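Long-range contact in ureidoglycolate hydrolase (Arabidopsis thaliana, PDB 4PXE), which hydrolyses (S)-ureidoglycolate to glyoxylate, ammonium and carbon dioxide with the help of two manganese ions per subunit, late in plant purine breakdown: residues 231-245 with 293-307. Sequence-based numbering, arbitrary orientation.
Sequences PASLKVEFEGNGGHA and INSIPSKSHLEIDTR. With GLV (glyoxylic acid), chain H; GLV (glyoxylic acid), chain E.
E237 and H301 form a non-hydrogen-bonded pair between antiparallel strands 231-239 and 299-307, and H301 ND1 donates to E237 OE2 at 2.7 Å. The carboxylate uses its anti lone pair, its plane turned 73° from the ring. With CG of H301 anti to its backbone N (chi1 172°), the imidazole lies between two acids: NE2 donates almost straight to E303 OE2 (2.7 Å), near the ring plane. Two carboxylates on one ring would probably favour the protonated imidazolium. K235 CD packs against CE1 of the same ring at 3.8 Å.

The reverse face is largely apolar: V236 CG2 meets I304 CD1 at 4.0 Å, and L302 CD1 reaches F238 CE2 obliquely, while S300 OG sits at the F238 ring edge and bonds to A256 O. Helices 256-272 and 311-332 pack on this side.

At the far end R307 grips D305 side-on, NE to OD1 and NH2 to OD2; NH2, shared with the ligand (2.7 Å to O3), and NH1 (2.8 Å to O2) clasp the glyoxylate carboxylate as a fork. A methionine here would probably leave both that carboxylate and D305 without their cationic mate. At the opposite end N294 ND2 holds the second glyoxylate, bound in the neighbouring subunit, at 2.9 Å beside H244. This antiparallel pairing of strands distant in sequence thus belongs to the M20-family dimerization domain, whose residues complete the active site across the dimer.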
loop_
_atom_site.group_PDB
_atom_site.type_symbol
_atom_site.label_atom_id
_atom_site.label_comp_id
_atom_site.label_asym_id
_atom_site.label_seq_id
_atom_site.Cartn_x
_atom_site.Cartn_y
_atom_site.Cartn_z
ATOM N N PRO A 231 -9.207 9.561 -22.810
ATOM C CA PRO A 231 -8.573 9.158 -21.550
ATOM C C PRO A 231 -7.074 8.881 -21.667
ATOM O O PRO A 231 -6.602 8.379 -22.690
ATOM C CB PRO A 231 -9.298 7.852 -21.230
ATOM C CG PRO A 231 -9.532 7.238 -22.602
ATOM C CD PRO A 231 -9.726 8.403 -23.558
ATOM N N ALA A 232 -6.342 9.196 -20.603
ATOM C CA ALA A 232 -4.928 8.830 -20.522
ATOM C C ALA A 232 -4.566 8.373 -19.118
ATOM O O ALA A 232 -5.231 8.736 -18.146
ATOM C CB ALA A 232 -4.034 10.001 -20.936
ATOM N N SER A 233 -3.503 7.585 -19.012
ATOM C CA SER A 233 -2.995 7.232 -17.695
ATOM C C SER A 233 -1.475 7.146 -17.710
ATOM O O SER A 233 -0.866 6.821 -18.732
ATOM C CB SER A 233 -3.615 5.939 -17.171
ATOM O OG SER A 233 -3.062 4.815 -17.804
ATOM N N LEU A 234 -0.883 7.471 -16.565
ATOM C CA LEU A 234 0.559 7.547 -16.413
ATOM C C LEU A 234 0.986 6.745 -15.188
ATOM O O LEU A 234 0.271 6.705 -14.187
ATOM C CB LEU A 234 0.981 9.001 -16.185
ATOM C CG LEU A 234 0.341 10.140 -16.983
ATOM C CD1 LEU A 234 0.826 11.488 -16.480
ATOM C CD2 LEU A 234 0.677 9.980 -18.451
ATOM N N LYS A 235 2.152 6.114 -15.277
ATOM C CA LYS A 235 2.810 5.509 -14.121
ATOM C C LYS A 235 4.118 6.247 -13.882
ATOM O O LYS A 235 4.910 6.425 -14.808
ATOM C CB LYS A 235 3.139 4.046 -14.390
ATOM C CG LYS A 235 2.020 3.071 -14.125
ATOM C CD LYS A 235 2.587 1.704 -13.744
ATOM C CE LYS A 235 3.407 1.098 -14.879
ATOM N NZ LYS A 235 3.979 -0.229 -14.491
ATOM N N VAL A 236 4.357 6.653 -12.637
ATOM C CA VAL A 236 5.546 7.414 -12.292
ATOM C C VAL A 236 6.199 6.821 -11.059
ATOM O O VAL A 236 5.519 6.473 -10.087
ATOM C CB VAL A 236 5.199 8.893 -12.027
ATOM C CG1 VAL A 236 6.449 9.705 -11.731
ATOM C CG2 VAL A 236 4.451 9.487 -13.225
ATOM N N GLU A 237 7.519 6.683 -11.102
ATOM C CA GLU A 237 8.266 6.276 -9.921
ATOM C C GLU A 237 9.443 7.197 -9.654
ATOM O O GLU A 237 10.130 7.639 -10.581
ATOM C CB GLU A 237 8.739 4.822 -10.028
ATOM C CG GLU A 237 7.588 3.834 -10.142
ATOM C CD GLU A 237 8.002 2.394 -9.905
ATOM O OE1 GLU A 237 9.213 2.085 -9.999
ATOM O OE2 GLU A 237 7.105 1.569 -9.623
ATOM N N PHE A 238 9.654 7.492 -8.376
ATOM C CA PHE A 238 10.825 8.231 -7.918
ATOM C C PHE A 238 11.669 7.313 -7.039
ATOM O O PHE A 238 11.120 6.498 -6.297
ATOM C CB PHE A 238 10.414 9.437 -7.079
ATOM C CG PHE A 238 9.671 10.505 -7.837
ATOM C CD1 PHE A 238 10.349 11.392 -8.666
ATOM C CD2 PHE A 238 8.303 10.655 -7.669
ATOM C CE1 PHE A 238 9.668 12.395 -9.325
ATOM C CE2 PHE A 238 7.617 11.663 -8.329
ATOM C CZ PHE A 238 8.299 12.529 -9.155
ATOM N N GLU A 239 12.994 7.442 -7.125
ATOM C CA GLU A 239 13.891 6.678 -6.251
ATOM C C GLU A 239 14.854 7.581 -5.491
ATOM O O GLU A 239 15.437 8.503 -6.068
ATOM C CB GLU A 239 14.688 5.641 -7.060
ATOM C CG GLU A 239 13.865 4.444 -7.523
ATOM C CD GLU A 239 14.633 3.504 -8.439
ATOM O OE1 GLU A 239 15.723 3.887 -8.908
ATOM O OE2 GLU A 239 14.135 2.386 -8.700
ATOM N N GLY A 240 15.010 7.313 -4.195
ATOM C CA GLY A 240 15.966 8.013 -3.353
ATOM C C GLY A 240 16.764 7.017 -2.530
ATOM O O GLY A 240 16.667 5.814 -2.742
ATOM N N ASN A 241 17.566 7.521 -1.600
ATOM C CA ASN A 241 18.475 6.652 -0.848
ATOM C C ASN A 241 17.831 5.940 0.336
ATOM O O ASN A 241 18.335 4.919 0.801
ATOM C CB ASN A 241 19.681 7.447 -0.366
ATOM C CG ASN A 241 20.529 7.955 -1.503
ATOM O OD1 ASN A 241 20.806 7.231 -2.457
ATOM N ND2 ASN A 241 20.947 9.210 -1.409
ATOM N N GLY A 242 16.720 6.477 0.825
ATOM C CA GLY A 242 16.062 5.909 1.991
ATOM C C GLY A 242 16.970 5.915 3.211
ATOM O O GLY A 242 17.944 6.662 3.284
ATOM N N GLY A 243 16.633 5.080 4.182
ATOM C CA GLY A 243 17.410 5.028 5.404
ATOM C C GLY A 243 16.599 5.329 6.643
ATOM O O GLY A 243 15.370 5.300 6.640
ATOM N N HIS A 244 17.308 5.642 7.713
ATOM C CA HIS A 244 16.723 5.677 9.036
ATOM C C HIS A 244 15.998 6.993 9.333
ATOM O O HIS A 244 16.614 8.068 9.314
ATOM C CB HIS A 244 17.849 5.439 10.041
ATOM C CG HIS A 244 17.370 5.030 11.392
ATOM N ND1 HIS A 244 16.682 5.883 12.228
ATOM C CD2 HIS A 244 17.490 3.860 12.061
ATOM C CE1 HIS A 244 16.396 5.254 13.356
ATOM N NE2 HIS A 244 16.872 4.024 13.277
ATOM N N ALA A 245 14.701 6.904 9.644
ATOM C CA ALA A 245 13.895 8.108 9.863
ATOM C C ALA A 245 14.368 8.952 11.040
ATOM O O ALA A 245 14.166 10.173 11.053
ATOM C CB ALA A 245 12.423 7.739 10.044
ATOM N N ILE A 293 7.044 3.048 9.273
ATOM C CA ILE A 293 6.926 4.359 9.904
ATOM C C ILE A 293 8.297 5.002 10.147
ATOM O O ILE A 293 8.434 6.224 10.063
ATOM C CB ILE A 293 6.105 4.292 11.211
ATOM C CG1 ILE A 293 5.724 5.699 11.680
ATOM C CG2 ILE A 293 6.854 3.506 12.294
ATOM C CD1 ILE A 293 4.796 5.695 12.882
ATOM N N ASN A 294 9.306 4.168 10.396
ATOM C CA ASN A 294 10.642 4.649 10.747
ATOM C C ASN A 294 11.693 4.428 9.652
ATOM O O ASN A 294 12.903 4.387 9.921
ATOM C CB ASN A 294 11.091 4.091 12.111
ATOM C CG ASN A 294 10.978 2.566 12.218
ATOM O OD1 ASN A 294 10.327 1.901 11.416
ATOM N ND2 ASN A 294 11.615 2.013 13.252
ATOM N N SER A 295 11.214 4.328 8.414
ATOM C CA SER A 295 12.063 4.154 7.244
ATOM C C SER A 295 11.711 5.225 6.207
ATOM O O SER A 295 10.562 5.327 5.786
ATOM C CB SER A 295 11.849 2.753 6.674
ATOM O OG SER A 295 12.831 2.440 5.705
ATOM N N ILE A 296 12.685 6.035 5.804
ATOM C CA ILE A 296 12.412 7.105 4.840
ATOM C C ILE A 296 12.144 6.465 3.490
ATOM O O ILE A 296 12.926 5.636 3.047
ATOM C CB ILE A 296 13.608 8.055 4.689
ATOM C CG1 ILE A 296 14.016 8.652 6.037
ATOM C CG2 ILE A 296 13.277 9.174 3.697
ATOM C CD1 ILE A 296 15.382 9.360 5.998
ATOM N N PRO A 297 11.033 6.835 2.832
ATOM C CA PRO A 297 10.738 6.157 1.562
ATOM C C PRO A 297 11.867 6.285 0.538
ATOM O O PRO A 297 12.304 7.401 0.246
ATOM C CB PRO A 297 9.481 6.882 1.060
ATOM C CG PRO A 297 8.810 7.374 2.304
ATOM C CD PRO A 297 9.947 7.739 3.253
ATOM N N SER A 298 12.312 5.145 0.009
ATOM C CA SER A 298 13.349 5.111 -1.024
ATOM C C SER A 298 12.751 4.942 -2.416
ATOM O O SER A 298 13.433 5.132 -3.413
ATOM C CB SER A 298 14.373 3.996 -0.766
ATOM O OG SER A 298 13.750 2.732 -0.640
ATOM N N LYS A 299 11.481 4.561 -2.480
ATOM C CA LYS A 299 10.775 4.477 -3.749
ATOM C C LYS A 299 9.343 4.932 -3.549
ATOM O O LYS A 299 8.720 4.621 -2.539
ATOM C CB LYS A 299 10.785 3.053 -4.294
ATOM C CG LYS A 299 12.137 2.537 -4.733
ATOM C CD LYS A 299 11.981 1.371 -5.696
ATOM C CE LYS A 299 11.046 0.304 -5.143
ATOM N NZ LYS A 299 10.906 -0.843 -6.091
ATOM N N SER A 300 8.827 5.692 -4.506
ATOM C CA SER A 300 7.408 5.998 -4.521
ATOM C C SER A 300 6.861 5.695 -5.904
ATOM O O SER A 300 7.579 5.772 -6.897
ATOM C CB SER A 300 7.151 7.451 -4.134
ATOM O OG SER A 300 7.768 8.348 -5.044
ATOM N N HIS A 301 5.584 5.342 -5.949
ATOM C CA HIS A 301 4.934 4.857 -7.156
ATOM C C HIS A 301 3.581 5.541 -7.231
ATOM O O HIS A 301 2.761 5.388 -6.319
ATOM C CB HIS A 301 4.762 3.331 -7.045
ATOM C CG HIS A 301 3.940 2.717 -8.137
ATOM N ND1 HIS A 301 4.498 2.156 -9.268
ATOM C CD2 HIS A 301 2.602 2.549 -8.255
ATOM C CE1 HIS A 301 3.533 1.688 -10.044
ATOM N NE2 HIS A 301 2.375 1.912 -9.451
ATOM N N LEU A 302 3.361 6.308 -8.299
ATOM C CA LEU A 302 2.080 6.985 -8.525
ATOM C C LEU A 302 1.446 6.471 -9.791
ATOM O O LEU A 302 2.135 6.198 -10.774
ATOM C CB LEU A 302 2.258 8.488 -8.727
ATOM C CG LEU A 302 2.955 9.321 -7.673
ATOM C CD1 LEU A 302 4.447 9.306 -7.960
ATOM C CD2 LEU A 302 2.400 10.744 -7.655
ATOM N N GLU A 303 0.122 6.367 -9.783
ATOM C CA GLU A 303 -0.611 6.118 -11.014
ATOM C C GLU A 303 -1.628 7.233 -11.167
ATOM O O GLU A 303 -2.413 7.515 -10.251
ATOM C CB GLU A 303 -1.252 4.728 -11.013
ATOM C CG GLU A 303 -0.218 3.657 -10.747
ATOM C CD GLU A 303 -0.717 2.246 -10.966
ATOM O OE1 GLU A 303 -1.720 2.053 -11.688
ATOM O OE2 GLU A 303 -0.090 1.320 -10.416
ATOM N N ILE A 304 -1.581 7.876 -12.330
ATOM C CA ILE A 304 -2.268 9.129 -12.582
ATOM C C ILE A 304 -3.243 8.953 -13.733
ATOM O O ILE A 304 -2.883 8.402 -14.769
ATOM C CB ILE A 304 -1.250 10.220 -12.962
ATOM C CG1 ILE A 304 -0.209 10.386 -11.842
ATOM C CG2 ILE A 304 -1.950 11.543 -13.244
ATOM C CD1 ILE A 304 0.990 11.276 -12.216
ATOM N N ASP A 305 -4.478 9.415 -13.535
ATOM C CA ASP A 305 -5.533 9.338 -14.542
ATOM C C ASP A 305 -5.801 10.775 -14.971
ATOM O O ASP A 305 -5.954 11.649 -14.132
ATOM C CB ASP A 305 -6.779 8.711 -13.894
ATOM C CG ASP A 305 -7.973 8.663 -14.822
ATOM O OD1 ASP A 305 -8.567 9.725 -15.100
ATOM O OD2 ASP A 305 -8.336 7.554 -15.240
ATOM N N THR A 306 -5.843 11.041 -16.275
ATOM C CA THR A 306 -6.221 12.385 -16.717
ATOM C C THR A 306 -6.987 12.326 -18.030
ATOM O O THR A 306 -6.695 11.497 -18.894
ATOM C CB THR A 306 -5.011 13.366 -16.775
ATOM O OG1 THR A 306 -5.474 14.712 -16.969
ATOM C CG2 THR A 306 -4.017 12.984 -17.858
ATOM N N ARG A 307 -8.011 13.170 -18.141
ATOM C CA ARG A 307 -8.915 13.122 -19.300
ATOM C C ARG A 307 -9.456 14.496 -19.639
ATOM O O ARG A 307 -9.455 15.403 -18.813
ATOM C CB ARG A 307 -10.125 12.194 -19.044
ATOM C CG ARG A 307 -9.830 10.997 -18.139
ATOM C CD ARG A 307 -11.060 10.161 -17.892
ATOM N NE ARG A 307 -10.779 9.203 -16.824
ATOM C CZ ARG A 307 -11.557 8.168 -16.525
ATOM N NH1 ARG A 307 -12.688 7.961 -17.199
ATOM N NH2 ARG A 307 -11.228 7.346 -15.536
HETATM C C1 GLV H . 14.127 2.108 15.943
HETATM O O1 GLV H . 15.027 1.805 16.968
HETATM C C2 GLV H . 14.160 3.539 15.521
HETATM O O2 GLV H . 13.424 3.902 14.564
HETATM O O3 GLV H . 14.906 4.365 16.123
HETATM C C1 GLV E . -13.708 3.210 -16.324
HETATM O O1 GLV E . -14.595 2.961 -17.359
HETATM C C2 GLV E . -13.375 4.649 -16.139
HETATM O O2 GLV E . -13.913 5.510 -16.907
HETATM O O3 GLV E . -12.570 4.993 -15.224
HETATM O O HOH W 1 -7.941 7.766 -18.059
HETATM O O HOH W 2 10.088 -0.647 -9.126
HETATM O O HOH W 3 14.823 8.552 0.142
HETATM O O HOH W 4 14.337 3.525 3.767
#